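Matching sites in 2-oxo-1,2-dihydroquinoline 8-monooxygenase, oxygenase component from Pseudomonas putida, a protein that probably hydroxylates quinolin-2(1H)-one at carbon 8, as the oxygenase component that pairs a Rieske [2Fe-2S] cluster with a mononuclear iron (PDB 1Z03 (chain A, 1.80 Å), residues 212-217 and 395-400), and in its relative terminal oxygenase component of carbazole from Janthinobacterium sp. (PDB 7BUG (chain B, 1.60 Å), residues 174-179 and 363-368). Structure 2 is superposed on structure 1 by the backbone atoms of these residues (RMSD 0.66 Å); each is numbered along its deposited sequence.

Structure 1 (1Z03); sequences ACENGF and ITWRKL. With OCH (quinolin-2(1H)-one), chain C.
The W397 indole is packed by the side chains of F217, C213 and E214, and the R398 guanidinium carries the E214 carboxylate at its edge. F217 CZ comes within 3.6 Å of W397 CG; chi1 of 55°, which puts CG of F217 between its backbone N and carbonyl carbon, leaves CZ of the ring beside that atom. C213 SG packs on the indole, 4.1 Å from W397 CZ2. E214 CG passes 4.1 Å from W397 CD1. The E214 carboxylate is gripped side-on: NE of R398 reaches OE1 of E214 at 2.9 Å, NH1 reaches OE2 at 3.0 Å. Two bonds, one to each oxygen, fix the carboxylate's rotation. Y33 bonds both E214 and W397 NE1; E385 bridges R398, and R87 of the second subunit, a cluster-site residue, bridges E214. The contact joins segment 212-217, which begins on helix 209-213, to helix 392-404 in the catalytic domain, F217 lying about 7 Å from the iron ligand H221 between side chains. G216 O accepts a hydrogen bond from N2 of quinolin-2(1H)-one, 2.6 Å long.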
loop_
_atom_site.group_PDB
_atom_site.type_symbol
_atom_site.label_atom_id
_atom_site.label_comp_id
_atom_site.label_asym_id
_atom_site.label_seq_id
_atom_site.Cartn_x
_atom_site.Cartn_y
_atom_site.Cartn_z
ATOM N N ALA A 212 -7.714 -19.730 5.853
ATOM C CA ALA A 212 -8.380 -20.233 4.660
ATOM C C ALA A 212 -8.587 -21.731 4.792
ATOM O O ALA A 212 -9.651 -22.255 4.475
ATOM C CB ALA A 212 -7.541 -19.935 3.422
ATOM N N CYS A 213 -7.552 -22.408 5.273
ATOM C CA CYS A 213 -7.555 -23.851 5.457
ATOM C C CYS A 213 -8.596 -24.408 6.443
ATOM O O CYS A 213 -9.246 -25.412 6.161
ATOM C CB CYS A 213 -6.151 -24.273 5.888
ATOM S SG CYS A 213 -5.959 -25.999 6.326
ATOM N N GLU A 214 -8.753 -23.761 7.593
ATOM C CA GLU A 214 -9.689 -24.235 8.616
ATOM C C GLU A 214 -11.166 -24.244 8.221
ATOM O O GLU A 214 -11.969 -24.961 8.817
ATOM C CB GLU A 214 -9.493 -23.428 9.906
ATOM C CG GLU A 214 -8.088 -23.581 10.472
ATOM C CD GLU A 214 -7.874 -22.826 11.770
ATOM O OE1 GLU A 214 -6.728 -22.824 12.268
ATOM O OE2 GLU A 214 -8.844 -22.245 12.293
ATOM N N ASN A 215 -11.520 -23.460 7.212
ATOM C CA ASN A 215 -12.899 -23.378 6.744
ATOM C C ASN A 215 -13.467 -24.694 6.195
ATOM O O ASN A 215 -14.548 -25.122 6.595
ATOM C CB ASN A 215 -12.994 -22.260 5.687
ATOM C CG ASN A 215 -14.306 -22.270 4.917
ATOM O OD1 ASN A 215 -14.502 -23.083 4.013
ATOM N ND2 ASN A 215 -15.211 -21.366 5.271
ATOM N N GLY A 216 -12.720 -25.342 5.310
ATOM C CA GLY A 216 -13.167 -26.568 4.670
ATOM C C GLY A 216 -13.681 -27.748 5.472
ATOM O O GLY A 216 -14.605 -28.434 5.027
ATOM N N PHE A 217 -13.098 -28.012 6.635
ATOM C CA PHE A 217 -13.538 -29.147 7.441
ATOM C C PHE A 217 -14.286 -28.728 8.709
ATOM O O PHE A 217 -14.368 -29.484 9.680
ATOM C CB PHE A 217 -12.330 -30.044 7.776
ATOM C CG PHE A 217 -11.187 -29.316 8.437
ATOM C CD1 PHE A 217 -11.129 -29.195 9.823
ATOM C CD2 PHE A 217 -10.186 -28.718 7.668
ATOM C CE1 PHE A 217 -10.090 -28.485 10.437
ATOM C CE2 PHE A 217 -9.143 -28.003 8.274
ATOM C CZ PHE A 217 -9.097 -27.888 9.659
ATOM N N ILE A 395 -9.531 -26.982 16.242
ATOM C CA ILE A 395 -8.633 -27.147 17.385
ATOM C C ILE A 395 -7.794 -28.423 17.279
ATOM O O ILE A 395 -6.592 -28.412 17.536
ATOM C CB ILE A 395 -9.420 -27.159 18.726
ATOM C CG1 ILE A 395 -10.019 -25.774 18.984
ATOM C CG2 ILE A 395 -8.495 -27.570 19.875
ATOM C CD1 ILE A 395 -10.947 -25.710 20.168
ATOM N N THR A 396 -8.428 -29.521 16.883
ATOM C CA THR A 396 -7.721 -30.791 16.756
ATOM C C THR A 396 -6.663 -30.707 15.659
ATOM O O THR A 396 -5.562 -31.260 15.784
ATOM C CB THR A 396 -8.714 -31.928 16.452
ATOM O OG1 THR A 396 -9.683 -31.990 17.504
ATOM C CG2 THR A 396 -7.999 -33.263 16.362
ATOM N N TRP A 397 -7.006 -30.010 14.584
ATOM C CA TRP A 397 -6.091 -29.823 13.464
ATOM C C TRP A 397 -4.877 -29.009 13.922
ATOM O O TRP A 397 -3.742 -29.394 13.667
ATOM C CB TRP A 397 -6.825 -29.120 12.307
ATOM C CG TRP A 397 -5.944 -28.299 11.397
ATOM C CD1 TRP A 397 -5.942 -26.933 11.274
ATOM C CD2 TRP A 397 -4.924 -28.781 10.509
ATOM N NE1 TRP A 397 -4.982 -26.539 10.371
ATOM C CE2 TRP A 397 -4.343 -27.650 9.886
ATOM C CE3 TRP A 397 -4.439 -30.056 10.184
ATOM C CZ2 TRP A 397 -3.300 -27.757 8.954
ATOM C CZ3 TRP A 397 -3.395 -30.163 9.253
ATOM C CH2 TRP A 397 -2.841 -29.019 8.653
ATOM N N ARG A 398 -5.121 -27.897 14.613
ATOM C CA ARG A 398 -4.037 -27.042 15.083
ATOM C C ARG A 398 -3.048 -27.787 15.970
ATOM O O ARG A 398 -1.838 -27.546 15.889
ATOM C CB ARG A 398 -4.588 -25.850 15.858
ATOM C CG ARG A 398 -5.460 -24.913 15.045
ATOM C CD ARG A 398 -5.868 -23.715 15.888
ATOM N NE ARG A 398 -6.795 -22.842 15.181
ATOM C CZ ARG A 398 -7.397 -21.791 15.730
ATOM N NH1 ARG A 398 -8.234 -21.054 15.008
ATOM N NH2 ARG A 398 -7.167 -21.481 17.003
ATOM N N LYS A 399 -3.560 -28.670 16.831
ATOM C CA LYS A 399 -2.702 -29.439 17.729
ATOM C C LYS A 399 -1.844 -30.436 16.972
ATOM O O LYS A 399 -0.639 -30.512 17.191
ATOM C CB LYS A 399 -3.532 -30.190 18.774
ATOM C CG LYS A 399 -4.220 -29.302 19.799
ATOM C CD LYS A 399 -4.920 -30.170 20.836
ATOM C CE LYS A 399 -5.800 -29.356 21.769
ATOM N NZ LYS A 399 -6.526 -30.242 22.732
ATOM N N LEU A 400 -2.452 -31.203 16.072
ATOM C CA LEU A 400 -1.682 -32.187 15.325
ATOM C C LEU A 400 -0.681 -31.513 14.393
ATOM O O LEU A 400 0.417 -32.016 14.199
ATOM C CB LEU A 400 -2.616 -33.115 14.544
ATOM C CG LEU A 400 -3.224 -32.709 13.208
ATOM C CD1 LEU A 400 -2.224 -32.936 12.094
ATOM C CD2 LEU A 400 -4.466 -33.551 12.969
HETATM O O1 OCH C . -17.716 -29.598 5.403
HETATM N N2 OCH C . -16.562 -29.211 3.421
HETATM C C3 OCH C . -16.494 -29.153 2.006
HETATM C C4 OCH C . -15.274 -28.774 1.332
HETATM C C5 OCH C . -15.276 -28.730 -0.062
HETATM C C6 OCH C . -16.455 -29.049 -0.805
HETATM C C7 OCH C . -17.633 -29.417 -0.158
HETATM C C8 OCH C . -17.695 -29.478 1.239
HETATM C C9 OCH C . -18.944 -29.866 1.960
HETATM C C10 OCH C . -18.989 -29.916 3.300
HETATM C C1 OCH C . -17.753 -29.579 4.172
#

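Structure 2 (7BUG); sequences AVENGF and VAWRKL.
The W365 indole is packed by the side chains of F179, V175 and E176, and the R366 guanidinium carries the E176 carboxylate at its edge. F179 CD2 comes within 4.2 Å of W365 CB; chi1 of -166°, which sets CG of F179 opposite its backbone N, leaves CD2 of the ring beside that atom. V175 CG1 packs on the indole, 3.4 Å from W365 NE1. E176 CG passes 4.3 Å from W365 CD1. The E176 carboxylate is gripped side-on: NE of R366 reaches OE2 of E176 at 2.8 Å, NH2 reaches OE1 at 2.8 Å. Two bonds, one to each oxygen, fix the carboxylate's rotation. Y18 bonds both E176 and W365 NE1; E353 bridges R366, and R72 of the second subunit, a cluster-site residue, bridges E176. The buried acid thus ties its own helix pair to a cluster-site arginine of the neighbouring subunit.

Comparison
Both structures keep the side-on salt bridge, E214(A) with R398(A) and E176(B) with R366(B); its NE bond measures 2.9 Å from R398(A) NE to E214(A) OE1 and 2.8 Å from R366(B) NE to E176(B) OE2. These side chains and the indoles of W397(A) and W365(B) hold their places within the error. Where C213(A) is exchanged for V175(B), the CA atoms stand 1.0 Å apart and the CB atoms 1.2 Å apart. SG of C213(A) falls near CG2 of V175(B), 1.3 Å apart after superposition, and both side chains touch the tryptophan. F217(A) and F179(B) are turned differently, chi1 55° against -166°, and their CZ atoms lie 5.1 Å apart. The places of CB, CE1, CE2 and CZ of F217(A) are left by F179(B), whose CB comes near CD2 of F217(A). The phenyl ring is thus carried elsewhere yet keeps its touch on the tryptophan; the CA atoms are 1.4 Å apart, so a backbone shift probably contributes. At two positions that do not reach the other segment the CB atoms coincide: CG1 and CG2 of V363(B) fall 0.3 Å apart from CG2 and CG1 of I395(A), whose CD1 has no counterpart, and A364(B) has no equivalent of the hydroxyl and methyl of T396(A). Quinolin-2(1H)-one touches G216(A), whereas di(hydroxyethyl)ether occupies this place, wholly or in part, in structure 2.

Structure 2 (7BUG)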
loop_
_atom_site.group_PDB
_atom_site.type_symbol
_atom_site.label_atom_id
_atom_site.label_comp_id
_atom_site.label_asym_id
_atom_site.label_seq_id
_atom_site.Cartn_x
_atom_site.Cartn_y
_atom_site.Cartn_z
ATOM N N ALA B 174 -8.193 -20.462 5.329
ATOM C CA ALA B 174 -8.701 -21.345 4.275
ATOM C C ALA B 174 -8.821 -22.792 4.790
ATOM O O ALA B 174 -9.853 -23.450 4.623
ATOM C CB ALA B 174 -7.769 -21.275 3.074
ATOM N N VAL B 175 -7.760 -23.298 5.456
ATOM C CA VAL B 175 -7.778 -24.673 6.002
ATOM C C VAL B 175 -8.946 -24.805 6.965
ATOM O O VAL B 175 -9.702 -25.806 6.904
ATOM C CB VAL B 175 -6.475 -25.003 6.740
ATOM C CG1 VAL B 175 -6.599 -26.341 7.463
ATOM C CG2 VAL B 175 -5.323 -25.065 5.764
ATOM N N GLU B 176 -9.100 -23.830 7.857
ATOM C CA GLU B 176 -10.098 -23.950 8.945
ATOM C C GLU B 176 -11.485 -23.875 8.340
ATOM O O GLU B 176 -12.311 -24.711 8.738
ATOM C CB GLU B 176 -9.824 -22.954 10.045
ATOM C CG GLU B 176 -8.516 -23.263 10.723
ATOM C CD GLU B 176 -8.247 -22.455 11.976
ATOM O OE1 GLU B 176 -9.210 -21.735 12.482
ATOM O OE2 GLU B 176 -7.133 -22.546 12.493
ATOM N N ASN B 177 -11.680 -22.998 7.367
ATOM C CA ASN B 177 -12.962 -22.899 6.627
ATOM C C ASN B 177 -13.265 -24.251 5.965
ATOM O O ASN B 177 -14.434 -24.664 5.970
ATOM C CB ASN B 177 -12.896 -21.787 5.604
ATOM C CG ASN B 177 -13.984 -21.880 4.547
ATOM O OD1 ASN B 177 -15.142 -21.657 4.863
ATOM N ND2 ASN B 177 -13.567 -22.075 3.303
ATOM N N GLY B 178 -12.261 -24.893 5.387
ATOM C CA GLY B 178 -12.477 -26.186 4.733
ATOM C C GLY B 178 -12.921 -27.263 5.718
ATOM O O GLY B 178 -13.814 -28.104 5.379
ATOM N N PHE B 179 -12.247 -27.354 6.860
ATOM C CA PHE B 179 -12.405 -28.474 7.806
ATOM C C PHE B 179 -13.486 -28.177 8.855
ATOM O O PHE B 179 -13.793 -29.018 9.667
ATOM C CB PHE B 179 -11.081 -28.763 8.497
ATOM C CG PHE B 179 -11.067 -30.083 9.210
ATOM C CD1 PHE B 179 -11.425 -31.258 8.560
ATOM C CD2 PHE B 179 -10.627 -30.151 10.518
ATOM C CE1 PHE B 179 -11.394 -32.473 9.240
ATOM C CE2 PHE B 179 -10.591 -31.364 11.181
ATOM C CZ PHE B 179 -10.956 -32.525 10.538
ATOM N N VAL B 363 -9.673 -27.422 16.383
ATOM C CA VAL B 363 -8.660 -27.465 17.459
ATOM C C VAL B 363 -7.821 -28.740 17.296
ATOM O O VAL B 363 -6.621 -28.657 17.463
ATOM C CB VAL B 363 -9.337 -27.349 18.831
ATOM C CG1 VAL B 363 -8.464 -27.836 19.959
ATOM C CG2 VAL B 363 -9.767 -25.897 19.048
ATOM N N ALA B 364 -8.403 -29.846 16.901
ATOM C CA ALA B 364 -7.614 -31.087 16.684
ATOM C C ALA B 364 -6.616 -30.848 15.551
ATOM O O ALA B 364 -5.471 -31.258 15.692
ATOM C CB ALA B 364 -8.531 -32.229 16.377
ATOM N N TRP B 365 -7.047 -30.205 14.458
ATOM C CA TRP B 365 -6.129 -29.854 13.352
ATOM C C TRP B 365 -5.009 -28.943 13.862
ATOM O O TRP B 365 -3.837 -29.150 13.494
ATOM C CB TRP B 365 -6.901 -29.215 12.176
ATOM C CG TRP B 365 -6.080 -28.232 11.401
ATOM C CD1 TRP B 365 -6.236 -26.885 11.410
ATOM C CD2 TRP B 365 -4.986 -28.490 10.499
ATOM N NE1 TRP B 365 -5.305 -26.280 10.647
ATOM C CE2 TRP B 365 -4.531 -27.234 10.065
ATOM C CE3 TRP B 365 -4.351 -29.649 10.029
ATOM C CZ2 TRP B 365 -3.512 -27.073 9.146
ATOM C CZ3 TRP B 365 -3.341 -29.489 9.109
ATOM C CH2 TRP B 365 -2.930 -28.234 8.699
ATOM N N ARG B 366 -5.335 -27.925 14.656
ATOM C CA ARG B 366 -4.348 -26.925 15.105
ATOM C C ARG B 366 -3.273 -27.639 15.934
ATOM O O ARG B 366 -2.067 -27.325 15.816
ATOM C CB ARG B 366 -4.976 -25.782 15.878
ATOM C CG ARG B 366 -5.966 -24.948 15.072
ATOM C CD ARG B 366 -6.443 -23.836 16.012
ATOM N NE ARG B 366 -7.320 -22.904 15.310
ATOM C CZ ARG B 366 -8.070 -22.008 15.949
ATOM N NH1 ARG B 366 -7.987 -21.901 17.274
ATOM N NH2 ARG B 366 -8.797 -21.172 15.228
ATOM N N LYS B 367 -3.717 -28.603 16.738
ATOM C CA LYS B 367 -2.783 -29.396 17.579
ATOM C C LYS B 367 -1.963 -30.337 16.708
ATOM O O LYS B 367 -0.747 -30.447 16.932
ATOM C CB LYS B 367 -3.619 -30.152 18.605
ATOM C CG LYS B 367 -4.250 -29.252 19.648
ATOM C CD LYS B 367 -4.724 -30.029 20.882
ATOM C CE LYS B 367 -6.218 -30.157 21.007
ATOM N NZ LYS B 367 -6.743 -29.218 22.031
ATOM N N LEU B 368 -2.608 -31.033 15.797
ATOM C CA LEU B 368 -1.887 -31.961 14.884
ATOM C C LEU B 368 -0.822 -31.155 14.136
ATOM O O LEU B 368 0.359 -31.575 14.039
ATOM C CB LEU B 368 -2.875 -32.584 13.907
ATOM C CG LEU B 368 -2.125 -33.442 12.903
ATOM C CD1 LEU B 368 -2.273 -34.901 13.235
ATOM C CD2 LEU B 368 -2.520 -33.140 11.488
#